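Long-range contact in leucine-rich repeat protein (Bacteroides thetaiotaomicron, PDB 4ECN), which is of unknown function but, as an extracellular leucine-rich repeat protein with DUF4458 domains, probably binds other proteins: residues 357-361 with 386-391. Residues are numbered along the deposited sequence; the frame is centred on the assembly and turned at random.
Sequences HSETV and HYKKMF
A buried histidine-centred contact joins the loop and short helix 359-362 that follow leucine-rich-repeat strand 351-353 to helix 386-391, part of the long insertion preceding the next parallel strand of the repeat sheet, 452-456. Val361 N hydrogen-bonds Ser358 O (2.9 Å); in helix 386-391, Met390 N hydrogen-bonds His386 O (2.8 Å) and Phe391 N hydrogen-bonds Tyr387 O (3.0 Å). The closest CA pair is His357 and Tyr387, 7.4 Å. His357, chi1 p, points toward the helix, and its NE2 hydrogen-bonds His386 ND1 at 3.0 Å, the rings rim to rim with planes at 42°. Tyr387, chi1 t, presents its edge to the His357 face, a T-shaped pair (centroids 5.5 Å, planes 73°). Selenomethionine Met390 approaches the edge of the His357 ring, and its CE lies 3.3 Å from His357 O and 3.8 Å from Val361 CG2. His357 ND1 hydrogen-bonds Glu497 of strand 495-499, so both imidazole nitrogens are engaged, implying that this histidine couples the insertion's helix to the repeat sheet through polar and aromatic contacts.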
loop_
_atom_site.group_PDB
_atom_site.type_symbol
_atom_site.label_atom_id
_atom_site.label_comp_id
_atom_site.label_asym_id
_atom_site.label_seq_id
_atom_site.Cartn_x
_atom_site.Cartn_y
_atom_site.Cartn_z
ATOM N N HIS A 357 2.206 -2.264 2.337
ATOM C CA HIS A 357 2.212 -3.355 1.370
ATOM C C HIS A 357 1.471 -2.950 0.078
ATOM O O HIS A 357 1.723 -3.523 -0.980
ATOM C CB HIS A 357 1.583 -4.618 1.986
ATOM C CG HIS A 357 0.199 -4.416 2.492
ATOM N ND1 HIS A 357 -0.033 -3.977 3.773
ATOM C CD2 HIS A 357 -0.986 -4.581 1.860
ATOM C CE1 HIS A 357 -1.351 -3.874 3.882
ATOM N NE2 HIS A 357 -1.963 -4.247 2.760
ATOM N N SER A 358 0.605 -1.930 0.175
ATOM C CA SER A 358 -0.276 -1.381 -0.859
ATOM C C SER A 358 0.295 -0.080 -1.512
ATOM O O SER A 358 -0.299 0.429 -2.463
ATOM C CB SER A 358 -1.637 -1.083 -0.226
ATOM O OG SER A 358 -2.681 -0.968 -1.181
ATOM N N GLU A 359 1.438 0.442 -1.013
ATOM C CA GLU A 359 2.062 1.696 -1.446
ATOM C C GLU A 359 2.211 1.777 -3.004
ATOM O O GLU A 359 1.781 2.768 -3.608
ATOM C CB GLU A 359 3.433 1.834 -0.766
ATOM C CG GLU A 359 3.882 3.239 -0.381
ATOM C CD GLU A 359 5.156 3.255 0.451
ATOM O OE1 GLU A 359 5.569 2.167 0.922
ATOM O OE2 GLU A 359 5.776 4.338 0.582
ATOM N N THR A 360 2.754 0.732 -3.652
ATOM C CA THR A 360 2.955 0.748 -5.118
ATOM C C THR A 360 1.641 0.607 -5.908
ATOM O O THR A 360 1.599 0.889 -7.115
ATOM C CB THR A 360 3.896 -0.362 -5.527
ATOM O OG1 THR A 360 3.363 -1.589 -5.026
ATOM C CG2 THR A 360 5.310 -0.138 -5.007
ATOM N N VAL A 361 0.576 0.189 -5.234
ATOM C CA VAL A 361 -0.721 0.012 -5.855
ATOM C C VAL A 361 -1.571 1.263 -5.638
ATOM O O VAL A 361 -2.077 1.791 -6.609
ATOM C CB VAL A 361 -1.396 -1.261 -5.282
ATOM C CG1 VAL A 361 -2.876 -1.356 -5.648
ATOM C CG2 VAL A 361 -0.645 -2.512 -5.708
ATOM N N HIS A 386 -6.904 -6.271 4.622
ATOM C CA HIS A 386 -6.485 -5.782 3.301
ATOM C C HIS A 386 -5.417 -6.694 2.700
ATOM O O HIS A 386 -5.621 -7.123 1.561
ATOM C CB HIS A 386 -5.988 -4.346 3.336
ATOM C CG HIS A 386 -5.787 -3.773 1.971
ATOM N ND1 HIS A 386 -4.530 -3.719 1.383
ATOM C CD2 HIS A 386 -6.699 -3.282 1.095
ATOM C CE1 HIS A 386 -4.710 -3.156 0.196
ATOM N NE2 HIS A 386 -6.003 -2.895 -0.032
ATOM N N TYR A 387 -4.340 -7.074 3.471
ATOM C CA TYR A 387 -3.295 -7.977 2.957
ATOM C C TYR A 387 -3.927 -9.261 2.394
ATOM O O TYR A 387 -3.615 -9.662 1.267
ATOM C CB TYR A 387 -2.224 -8.330 4.018
ATOM C CG TYR A 387 -0.992 -9.000 3.424
ATOM C CD1 TYR A 387 0.054 -8.249 2.907
ATOM C CD2 TYR A 387 -0.900 -10.388 3.331
ATOM C CE1 TYR A 387 1.171 -8.856 2.331
ATOM C CE2 TYR A 387 0.210 -11.011 2.742
ATOM C CZ TYR A 387 1.241 -10.239 2.236
ATOM O OH TYR A 387 2.338 -10.845 1.664
ATOM N N LYS A 388 -4.853 -9.861 3.153
ATOM C CA LYS A 388 -5.532 -11.097 2.777
ATOM C C LYS A 388 -6.252 -10.937 1.431
ATOM O O LYS A 388 -6.084 -11.788 0.566
ATOM C CB LYS A 388 -6.515 -11.509 3.879
ATOM C CG LYS A 388 -6.956 -12.955 3.785
ATOM C CD LYS A 388 -7.734 -13.409 5.014
ATOM C CE LYS A 388 -9.183 -12.963 5.097
ATOM N NZ LYS A 388 -10.104 -13.887 4.389
ATOM N N LYS A 389 -7.013 -9.838 1.244
ATOM C CA LYS A 389 -7.804 -9.578 0.036
ATOM C C LYS A 389 -6.904 -9.254 -1.154
ATOM O O LYS A 389 -7.201 -9.670 -2.288
ATOM C CB LYS A 389 -8.832 -8.430 0.256
ATOM C CG LYS A 389 -9.861 -8.742 1.366
ATOM C CD LYS A 389 -10.991 -7.691 1.507
ATOM C CE LYS A 389 -11.494 -7.466 2.935
ATOM N NZ LYS A 389 -10.801 -6.317 3.624
HETATM N N MSE A 390 -5.805 -8.534 -0.901
HETATM C CA MSE A 390 -4.863 -8.125 -1.943
HETATM C C MSE A 390 -4.023 -9.264 -2.463
HETATM O O MSE A 390 -3.679 -9.209 -3.636
HETATM C CB MSE A 390 -3.925 -7.023 -1.430
HETATM C CG MSE A 390 -2.866 -6.584 -2.453
HETATM SE SE MSE A 390 -2.426 -4.732 -2.324
HETATM C CE MSE A 390 -0.707 -4.823 -2.747
ATOM N N PHE A 391 -3.650 -10.263 -1.627
ATOM C CA PHE A 391 -2.761 -11.309 -2.121
ATOM C C PHE A 391 -3.179 -12.745 -1.882
ATOM O O PHE A 391 -2.495 -13.622 -2.417
ATOM C CB PHE A 391 -1.390 -11.184 -1.436
ATOM C CG PHE A 391 -0.688 -9.854 -1.563
ATOM C CD1 PHE A 391 -0.033 -9.503 -2.736
ATOM C CD2 PHE A 391 -0.634 -8.974 -0.489
ATOM C CE1 PHE A 391 0.612 -8.275 -2.847
ATOM C CE2 PHE A 391 0.041 -7.758 -0.597
ATOM C CZ PHE A 391 0.682 -7.435 -1.760
#